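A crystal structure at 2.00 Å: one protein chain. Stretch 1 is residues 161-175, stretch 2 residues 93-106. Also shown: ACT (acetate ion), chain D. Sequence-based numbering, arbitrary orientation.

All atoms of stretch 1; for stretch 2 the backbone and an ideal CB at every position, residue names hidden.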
ATOM      1  N   VAL A 161       1.316  -2.208 -13.773  1.00 27.47           N
ATOM      2  CA  VAL A 161       1.366  -1.031 -14.660  1.00 27.82           C
ATOM      3  C   VAL A 161       2.251  -1.413 -15.836  1.00 30.06           C
ATOM      4  O   VAL A 161       3.406  -1.804 -15.628  1.00 28.70           O
ATOM      5  CB  VAL A 161       1.979   0.206 -13.952  1.00 30.21           C
ATOM      6  CG1 VAL A 161       1.935   1.412 -14.866  1.00 33.28           C
ATOM      7  CG2 VAL A 161       1.238   0.536 -12.617  1.00 31.65           C
ATOM      8  N   PRO A 162       1.729  -1.297 -17.072  1.00 32.64           N
ATOM      9  CA  PRO A 162       2.551  -1.681 -18.223  1.00 33.42           C
ATOM     10  C   PRO A 162       3.768  -0.780 -18.364  1.00 32.38           C
ATOM     11  O   PRO A 162       3.680   0.429 -18.106  1.00 33.65           O
ATOM     12  CB  PRO A 162       1.615  -1.484 -19.433  1.00 37.22           C
ATOM     13  CG  PRO A 162       0.208  -1.447 -18.853  1.00 37.64           C
ATOM     14  CD  PRO A 162       0.353  -0.909 -17.451  1.00 35.62           C
ATOM     15  N   ILE A 163       4.882  -1.358 -18.807  1.00 30.10           N
ATOM     16  CA  ILE A 163       6.083  -0.602 -19.149  1.00 30.11           C
ATOM     17  C   ILE A 163       6.131  -0.428 -20.673  1.00 31.38           C
ATOM     18  O   ILE A 163       6.041  -1.410 -21.428  1.00 31.97           O
ATOM     19  CB  ILE A 163       7.349  -1.346 -18.662  1.00 29.19           C
ATOM     20  CG1 ILE A 163       7.389  -1.357 -17.120  1.00 27.83           C
ATOM     21  CG2 ILE A 163       8.647  -0.717 -19.253  1.00 26.91           C
ATOM     22  CD1 ILE A 163       8.379  -2.351 -16.523  1.00 26.28           C
ATOM     23  N   THR A 164       6.307   0.811 -21.136  1.00 31.65           N
ATOM     24  CA  THR A 164       6.232   1.097 -22.563  1.00 30.98           C
ATOM     25  C   THR A 164       7.496   1.758 -23.084  1.00 34.02           C
ATOM     26  O   THR A 164       7.565   2.161 -24.256  1.00 33.41           O
ATOM     27  CB  THR A 164       5.027   2.031 -22.879  1.00 41.63           C
ATOM     28  OG1 THR A 164       5.239   3.321 -22.277  1.00 39.86           O
ATOM     29  CG2 THR A 164       3.705   1.428 -22.343  1.00 42.33           C
ATOM     30  N   GLY A 165       8.512   1.860 -22.234  1.00 35.10           N
ATOM     31  CA  GLY A 165       9.704   2.597 -22.617  1.00 37.21           C
ATOM     32  C   GLY A 165      10.624   2.763 -21.423  1.00 37.32           C
ATOM     33  O   GLY A 165      10.529   2.033 -20.436  1.00 35.23           O
ATOM     34  N   THR A 166      11.478   3.768 -21.516  1.00 38.26           N
ATOM     35  CA  THR A 166      12.580   4.001 -20.588  1.00 40.03           C
ATOM     36  C   THR A 166      12.200   4.676 -19.259  1.00 36.88           C
ATOM     37  O   THR A 166      12.737   4.349 -18.217  1.00 37.57           O
ATOM     38  CB  THR A 166      13.602   4.907 -21.314  1.00 53.28           C
ATOM     39  OG1 THR A 166      14.417   4.076 -22.154  1.00 53.77           O
ATOM     40  CG2 THR A 166      14.472   5.661 -20.334  1.00 59.45           C
ATOM     41  N   ASP A 167      11.285   5.631 -19.288  1.00 36.53           N
ATOM     42  CA  ASP A 167      10.970   6.374 -18.080  1.00 35.96           C
ATOM     43  C   ASP A 167       9.949   5.617 -17.220  1.00 33.91           C
ATOM     44  O   ASP A 167       8.735   5.813 -17.342  1.00 36.05           O
ATOM     45  CB  ASP A 167      10.480   7.811 -18.408  1.00 38.44           C
ATOM     46  CG  ASP A 167      10.061   8.574 -17.149  1.00 40.41           C
ATOM     47  OD1 ASP A 167      10.448   8.118 -16.041  1.00 40.68           O
ATOM     48  OD2 ASP A 167       9.352   9.602 -17.250  1.00 43.08           O
ATOM     49  N   THR A 168      10.449   4.744 -16.349  1.00 31.20           N
ATOM     50  CA  THR A 168       9.598   3.965 -15.473  1.00 31.16           C
ATOM     51  C   THR A 168       9.620   4.522 -14.046  1.00 30.99           C
ATOM     52  O   THR A 168       9.389   3.775 -13.085  1.00 30.41           O
ATOM     53  CB  THR A 168      10.060   2.499 -15.416  1.00 33.81           C
ATOM     54  OG1 THR A 168      11.458   2.471 -15.119  1.00 34.72           O
ATOM     55  CG2 THR A 168       9.838   1.820 -16.770  1.00 36.80           C
ATOM     56  N   SER A 169       9.878   5.817 -13.903  1.00 33.63           N
ATOM     57  CA  SER A 169       9.847   6.442 -12.585  1.00 34.46           C
ATOM     58  C   SER A 169       8.423   6.434 -11.994  1.00 34.75           C
ATOM     59  O   SER A 169       7.431   6.306 -12.722  1.00 34.89           O
ATOM     60  CB  SER A 169      10.406   7.864 -12.655  1.00 35.87           C
ATOM     61  OG  SER A 169       9.608   8.718 -13.462  1.00 38.21           O
ATOM     62  N   PHE A 170       8.318   6.561 -10.672  1.00 32.47           N
ATOM     63  CA  PHE A 170       7.015   6.680 -10.039  1.00 30.71           C
ATOM     64  C   PHE A 170       7.239   7.278  -8.651  1.00 30.09           C
ATOM     65  O   PHE A 170       8.376   7.300  -8.142  1.00 29.72           O
ATOM     66  CB  PHE A 170       6.319   5.300  -9.948  1.00 27.82           C
ATOM     67  CG  PHE A 170       7.003   4.337  -9.020  1.00 29.24           C
ATOM     68  CD1 PHE A 170       6.724   4.344  -7.650  1.00 30.09           C
ATOM     69  CD2 PHE A 170       7.936   3.426  -9.508  1.00 30.32           C
ATOM     70  CE1 PHE A 170       7.394   3.469  -6.796  1.00 30.48           C
ATOM     71  CE2 PHE A 170       8.610   2.554  -8.657  1.00 31.89           C
ATOM     72  CZ  PHE A 170       8.342   2.574  -7.310  1.00 31.66           C
ATOM     73  N   THR A 171       6.179   7.781  -8.045  1.00 30.44           N
ATOM     74  CA  THR A 171       6.222   8.047  -6.616  1.00 32.46           C
ATOM     75  C   THR A 171       4.967   7.426  -6.009  1.00 33.25           C
ATOM     76  O   THR A 171       3.906   7.444  -6.625  1.00 37.40           O
ATOM     77  CB  THR A 171       6.246   9.549  -6.267  1.00 35.88           C
ATOM     78  OG1 THR A 171       4.945  10.081  -6.446  1.00 40.71           O
ATOM     79  CG2 THR A 171       7.250  10.319  -7.116  1.00 34.06           C
ATOM     80  N   PHE A 172       5.093   6.876  -4.808  1.00 30.22           N
ATOM     81  CA  PHE A 172       3.961   6.294  -4.113  1.00 29.90           C
ATOM     82  C   PHE A 172       3.886   6.911  -2.706  1.00 30.36           C
ATOM     83  O   PHE A 172       4.907   7.011  -2.012  1.00 29.77           O
ATOM     84  CB  PHE A 172       4.106   4.771  -4.040  1.00 28.50           C
ATOM     85  CG  PHE A 172       3.032   4.108  -3.232  1.00 27.20           C
ATOM     86  CD1 PHE A 172       1.795   3.832  -3.803  1.00 26.67           C
ATOM     87  CD2 PHE A 172       3.241   3.802  -1.892  1.00 26.54           C
ATOM     88  CE1 PHE A 172       0.797   3.261  -3.071  1.00 26.74           C
ATOM     89  CE2 PHE A 172       2.234   3.210  -1.155  1.00 27.33           C
ATOM     90  CZ  PHE A 172       1.006   2.945  -1.743  1.00 27.11           C
ATOM     91  N   THR A 173       2.679   7.319  -2.305  1.00 30.25           N
ATOM     92  CA  THR A 173       2.449   7.928  -1.000  1.00 31.96           C
ATOM     93  C   THR A 173       1.537   7.022  -0.163  1.00 30.55           C
ATOM     94  O   THR A 173       0.359   6.823  -0.485  1.00 29.19           O
ATOM     95  CB  THR A 173       1.800   9.317  -1.142  1.00 36.38           C
ATOM     96  OG1 THR A 173       2.622  10.137  -1.979  1.00 35.78           O
ATOM     97  CG2 THR A 173       1.637   9.997   0.236  1.00 40.10           C
ATOM     98  N   PRO A 174       2.081   6.437   0.900  1.00 32.57           N
ATOM     99  CA  PRO A 174       1.263   5.540   1.729  1.00 30.26           C
ATOM    100  C   PRO A 174       0.197   6.285   2.504  1.00 28.68           C
ATOM    101  O   PRO A 174       0.324   7.479   2.759  1.00 30.55           O
ATOM    102  CB  PRO A 174       2.286   4.909   2.685  1.00 33.43           C
ATOM    103  CG  PRO A 174       3.365   5.926   2.779  1.00 38.09           C
ATOM    104  CD  PRO A 174       3.466   6.538   1.389  1.00 36.73           C
ATOM    105  N   TYR A 175      -0.836   5.560   2.895  1.00 26.32           N
ATOM    106  CA  TYR A 175      -1.963   6.150   3.566  1.00 28.05           C
ATOM    107  C   TYR A 175      -2.586   5.101   4.483  1.00 27.93           C
ATOM    108  O   TYR A 175      -2.725   3.942   4.116  1.00 28.24           O
ATOM    109  CB  TYR A 175      -2.983   6.628   2.536  1.00 31.21           C
ATOM    110  CG  TYR A 175      -4.240   7.229   3.151  1.00 37.38           C
ATOM    111  CD1 TYR A 175      -4.365   8.594   3.358  1.00 41.28           C
ATOM    112  CD2 TYR A 175      -5.292   6.416   3.528  1.00 39.55           C
ATOM    113  CE1 TYR A 175      -5.547   9.133   3.939  1.00 46.42           C
ATOM    114  CE2 TYR A 175      -6.449   6.931   4.094  1.00 44.49           C
ATOM    115  CZ  TYR A 175      -6.577   8.280   4.300  1.00 48.20           C
ATOM    116  OH  TYR A 175      -7.761   8.742   4.864  1.00 52.92           O
ATOM    117  N   UNK A  93      -8.708  12.550  -1.183  1.00 84.48           N
ATOM    118  CA  UNK A  93      -7.977  13.104  -0.047  1.00 80.84           C
ATOM    119  C   UNK A  93      -6.474  13.199  -0.323  1.00 72.41           C
ATOM    120  O   UNK A  93      -5.773  14.043   0.251  1.00 75.05           O
ATOM    121  CB  UNK A  93      -8.224  12.250   1.199  1.00 80.84           C
ATOM    122  N   UNK A  94      -5.970  12.314  -1.179  1.00 63.90           N
ATOM    123  CA  UNK A  94      -4.600  12.458  -1.643  1.00 60.46           C
ATOM    124  C   UNK A  94      -4.289  11.519  -2.794  1.00 50.35           C
ATOM    125  O   UNK A  94      -4.697  10.355  -2.803  1.00 45.55           O
ATOM    126  CB  UNK A  94      -3.625  12.209  -0.491  1.00 60.46           C
ATOM    127  N   UNK A  95      -3.544  12.035  -3.754  1.00 46.18           N
ATOM    128  CA  UNK A  95      -2.936  11.191  -4.770  1.00 43.01           C
ATOM    129  C   UNK A  95      -2.100  10.112  -4.105  1.00 39.72           C
ATOM    130  O   UNK A  95      -1.312  10.413  -3.224  1.00 41.27           O
ATOM    131  CB  UNK A  95      -2.082  12.021  -5.730  1.00 43.01           C
ATOM    132  N   UNK A  96      -2.269   8.854  -4.508  1.00 36.25           N
ATOM    133  CA  UNK A  96      -1.453   7.767  -3.977  1.00 36.19           C
ATOM    134  C   UNK A  96      -0.242   7.462  -4.864  1.00 32.72           C
ATOM    135  O   UNK A  96       0.754   6.943  -4.383  1.00 30.40           O
ATOM    136  CB  UNK A  96      -2.307   6.508  -3.817  1.00 36.19           C
ATOM    137  N   UNK A  97      -0.373   7.698  -6.163  1.00 32.41           N
ATOM    138  CA  UNK A  97       0.590   7.159  -7.129  1.00 30.63           C
ATOM    139  C   UNK A  97       0.753   8.126  -8.300  1.00 31.66           C
ATOM    140  O   UNK A  97      -0.223   8.578  -8.880  1.00 32.85           O
ATOM    141  CB  UNK A  97       0.143   5.785  -7.631  1.00 30.63           C
ATOM    142  N   UNK A  98       1.988   8.477  -8.624  1.00 32.13           N
ATOM    143  CA  UNK A  98       2.236   9.245  -9.847  1.00 35.35           C
ATOM    144  C   UNK A  98       3.163   8.369 -10.675  1.00 34.46           C
ATOM    145  O   UNK A  98       3.943   7.577 -10.115  1.00 32.97           O
ATOM    146  CB  UNK A  98       2.839  10.623  -9.567  1.00 35.35           C
ATOM    147  N   UNK A  99       3.044   8.462 -11.998  1.00 35.89           N
ATOM    148  CA  UNK A  99       3.715   7.515 -12.892  1.00 36.85           C
ATOM    149  C   UNK A  99       4.507   8.260 -13.953  1.00 37.62           C
ATOM    150  O   UNK A  99       4.047   9.280 -14.480  1.00 38.02           O
ATOM    151  CB  UNK A  99       2.701   6.578 -13.550  1.00 36.85           C
ATOM    152  N   UNK A 100       5.703   7.772 -14.250  1.00 36.86           N
ATOM    153  CA  UNK A 100       6.499   8.369 -15.301  1.00 39.30           C
ATOM    154  C   UNK A 100       5.877   8.222 -16.685  1.00 38.92           C
ATOM    155  O   UNK A 100       4.868   7.538 -16.867  1.00 37.46           O
ATOM    156  CB  UNK A 100       7.897   7.748 -15.298  1.00 39.30           C
ATOM    157  N   UNK A 101       6.527   8.835 -17.669  1.00 39.17           N
ATOM    158  CA  UNK A 101       6.008   8.939 -19.028  1.00 42.16           C
ATOM    159  C   UNK A 101       5.875   7.628 -19.814  1.00 39.99           C
ATOM    160  O   UNK A 101       5.023   7.541 -20.706  1.00 40.36           O
ATOM    161  CB  UNK A 101       6.915   9.885 -19.818  1.00 42.16           C
ATOM    162  N   UNK A 102       6.684   6.617 -19.476  1.00 37.99           N
ATOM    163  CA  UNK A 102       6.625   5.342 -20.195  1.00 37.32           C
ATOM    164  C   UNK A 102       6.043   4.234 -19.327  1.00 36.72           C
ATOM    165  O   UNK A 102       6.529   3.083 -19.315  1.00 35.36           O
ATOM    166  CB  UNK A 102       8.020   4.942 -20.680  1.00 37.32           C
ATOM    167  N   UNK A 103       5.006   4.601 -18.581  1.00 35.68           N
ATOM    168  CA  UNK A 103       4.217   3.635 -17.837  1.00 33.56           C
ATOM    169  C   UNK A 103       2.793   3.835 -18.294  1.00 36.39           C
ATOM    170  O   UNK A 103       2.349   4.979 -18.474  1.00 39.46           O
ATOM    171  CB  UNK A 103       4.363   3.800 -16.323  1.00 33.56           C
ATOM    172  N   UNK A 104       2.077   2.740 -18.501  1.00 35.90           N
ATOM    173  CA  UNK A 104       0.744   2.855 -19.035  1.00 37.68           C
ATOM    174  C   UNK A 104      -0.279   3.010 -17.939  1.00 38.79           C
ATOM    175  O   UNK A 104       0.007   3.442 -16.805  1.00 38.70           O
ATOM    176  CB  UNK A 104       0.410   1.638 -19.900  1.00 37.68           C
ATOM    177  N   UNK A 105      -1.482   2.588 -18.274  1.00 41.12           N
ATOM    178  CA  UNK A 105      -2.609   2.729 -17.378  1.00 43.09           C
ATOM    179  C   UNK A 105      -2.598   1.584 -16.374  1.00 40.63           C
ATOM    180  O   UNK A 105      -2.485   0.413 -16.754  1.00 40.14           O
ATOM    181  CB  UNK A 105      -3.925   2.763 -18.157  1.00 43.09           C
ATOM    182  N   UNK A 106      -2.694   1.912 -15.075  1.00 40.61           N
ATOM    183  CA  UNK A 106      -2.685   0.851 -14.058  1.00 39.11           C
ATOM    184  C   UNK A 106      -3.845  -0.129 -14.230  1.00 38.28           C
ATOM    185  O   UNK A 106      -4.902   0.263 -14.734  1.00 39.06           O
ATOM    186  CB  UNK A 106      -2.740   1.467 -12.659  1.00 39.11           C
TER
HETATM  187  C   ACT D1382       7.557  10.495 -11.292  1.00 73.81           C
HETATM  188  O   ACT D1382       7.870  10.934 -12.427  1.00 77.50           O
HETATM  189  OXT ACT D1382       6.341  10.228 -11.127  1.00 66.81           O
HETATM  190  CH3 ACT D1382       8.586  10.311 -10.202  1.00 79.23           C

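Position 93 points its CB toward stretch 1, 4.9 Å from Tyr 175 CE1. Small or medium side chains would suit. It is Thr 93, whose CG2 lies 3.7 Å from Tyr 175 CE1.

Position 94 also points toward stretch 1. The carbonyl of Pro 174 offers an acceptor, so a long polar side chain would fit. It is Gln 94; its NE2 gives a weak hydrogen bond to Pro 174 O (3.4 Å) and lies 3.3 Å from Thr 173 CG2.

Position 95 points sideways into space free of stretch 1, which sets little. It is Thr 95.

Position 96 points sideways, with the Phe 172 ring and Tyr 175 within reach of a long apolar chain. Its backbone O accepts from Thr 173 N (2.9 Å). It is Met 96: CE lies 3.9 Å from Phe 172 CZ, and SD 3.9 Å from Tyr 175 CB.

Position 97 pairs with Phe 172 in the antiparallel sheet, on the face of Phe 170 and Phe 172. An apolar side chain is expected. It is Leu 97; CD1 lies 4.3 Å from Phe 172 CD1, near the ring plane at its edge.

Position 98 pairs with Thr 171 on the other face. Its backbone N donates to Thr 171 O (3.0 Å), and its O accepts from Thr 171 N (3.1 Å). The CB is 3.8 Å from Thr 171 OG1, and acetate lies nearby, so Ser, Thr or Asn would suit. It is Thr 98; its OG1 hydrogen-bonds Thr 171 OG1 at 2.6 Å, and either could be the donor.

Position 99 returns to the face of Phe 170, with Val 161 nearby. Aliphatic chains fit. It is Leu 99: CD2 meets Phe 170 CB at 4.0 Å, CD1 meets Val 161 CG1 at 3.9 Å.

Position 100 starts a type I turn. A CB would clash at 2.7 Å with both Asp 167 OD1 and Ser 169 OG. Glycine fits, and Gly 100 is found; its N donates to Ser 169 O (2.7 Å).

Position 101 points sideways, its ideal CB 3.6 Å from Asp 167 OD2. An acidic side chain is less welcome beside that carboxylate; small or polar ones would suit. It is Ser 101. Its N donates to Asp 167 OD2 (3.0 Å), a bond any non-proline residue could make.

Position 102 points toward stretch 1, where Asp 167 N offers a donor. Asp or Asn would suit. It is Asp 102; OD2 accepts from Asp 167 N (2.9 Å).

Position 103 has its CB 3.7 Å from Val 161 CG1, favouring aliphatics. Leu 103 sends CD2 to 3.9 Å from Ile 163 CG1.

At position 104 an ideal CB would point toward stretch 1, tight at 3.3 Å from Pro 162 CG. Glycine suits, or at most a very small side chain. It is Gly 104; its N donates to Pro 162 O (2.8 Å).

Position 105 points away and is permissive: Lys 105.

Position 106 points away, though its ideal CB is 4.1 Å from Val 161 CG2. Phi near -60° admits proline, and small apolar residues would also suit. It is Pro 106; CB lies 4.3 Å from Val 161 CG2.

Stretch 2 (93-106) TQTMLTLGSDLGKP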
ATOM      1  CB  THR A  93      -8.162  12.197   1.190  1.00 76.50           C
ATOM      2  OG1 THR A  93      -9.189  12.744   2.037  1.00 91.17           O
ATOM      3  CG2 THR A  93      -6.852  12.041   1.978  1.00 62.32           C
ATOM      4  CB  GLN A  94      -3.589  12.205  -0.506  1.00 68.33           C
ATOM      5  CG  GLN A  94      -3.385  10.740  -0.169  1.00 70.67           C
ATOM      6  CD  GLN A  94      -2.207  10.503   0.772  1.00 70.27           C
ATOM      7  OE1 GLN A  94      -1.894  11.341   1.633  1.00 70.69           O
ATOM      8  NE2 GLN A  94      -1.540   9.350   0.605  1.00 72.82           N
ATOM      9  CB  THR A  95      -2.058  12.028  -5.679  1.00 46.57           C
ATOM     10  OG1 THR A  95      -2.869  13.034  -6.286  1.00 50.26           O
ATOM     11  CG2 THR A  95      -1.414  11.143  -6.765  1.00 47.47           C
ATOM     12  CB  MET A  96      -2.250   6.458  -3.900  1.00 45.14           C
ATOM     13  CG  MET A  96      -3.540   6.519  -3.122  1.00 55.99           C
ATOM     14  SD  MET A  96      -3.371   6.312  -1.347  1.00 39.06           S
ATOM     15  CE  MET A  96      -2.419   4.777  -1.161  1.00 35.58           C
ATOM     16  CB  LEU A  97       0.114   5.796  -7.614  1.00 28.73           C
ATOM     17  CG  LEU A  97       1.005   5.099  -8.659  1.00 29.50           C
ATOM     18  CD1 LEU A  97       2.263   4.554  -8.015  1.00 28.42           C
ATOM     19  CD2 LEU A  97       0.205   3.996  -9.308  1.00 31.34           C
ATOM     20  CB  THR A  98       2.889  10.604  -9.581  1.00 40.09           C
ATOM     21  OG1 THR A  98       4.159  10.396  -8.955  1.00 42.40           O
ATOM     22  CG2 THR A  98       2.017  11.459  -8.677  1.00 41.85           C
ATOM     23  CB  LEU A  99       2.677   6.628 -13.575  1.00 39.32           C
ATOM     24  CG  LEU A  99       1.896   5.692 -12.649  1.00 41.68           C
ATOM     25  CD1 LEU A  99       0.913   4.887 -13.472  1.00 45.35           C
ATOM     26  CD2 LEU A  99       2.844   4.762 -11.876  1.00 38.99           C
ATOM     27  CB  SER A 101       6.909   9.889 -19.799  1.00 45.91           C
ATOM     28  OG  SER A 101       6.762  11.165 -19.223  1.00 48.30           O
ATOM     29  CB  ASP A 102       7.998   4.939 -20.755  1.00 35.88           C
ATOM     30  CG  ASP A 102       8.532   5.948 -21.749  1.00 39.26           C
ATOM     31  OD1 ASP A 102       7.878   6.183 -22.790  1.00 41.49           O
ATOM     32  OD2 ASP A 102       9.606   6.519 -21.487  1.00 39.95           O
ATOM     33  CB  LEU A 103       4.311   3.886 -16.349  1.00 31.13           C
ATOM     34  CG  LEU A 103       5.658   3.536 -15.733  1.00 31.61           C
ATOM     35  CD1 LEU A 103       5.729   3.962 -14.292  1.00 31.89           C
ATOM     36  CD2 LEU A 103       5.910   2.035 -15.872  1.00 31.05           C
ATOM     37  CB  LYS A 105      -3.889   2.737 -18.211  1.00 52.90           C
ATOM     38  CG  LYS A 105      -5.158   2.582 -17.434  1.00 64.25           C
ATOM     39  CD  LYS A 105      -6.361   2.732 -18.363  1.00 79.50           C
ATOM     40  CE  LYS A 105      -7.533   1.883 -17.899  1.00 88.61           C
ATOM     41  NZ  LYS A 105      -7.283   0.427 -18.135  1.00 92.02           N
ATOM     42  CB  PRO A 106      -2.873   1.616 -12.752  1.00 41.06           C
ATOM     43  CG  PRO A 106      -2.462   3.019 -13.058  1.00 42.55           C
ATOM     44  CD  PRO A 106      -2.801   3.258 -14.483  1.00 42.79           C
TER
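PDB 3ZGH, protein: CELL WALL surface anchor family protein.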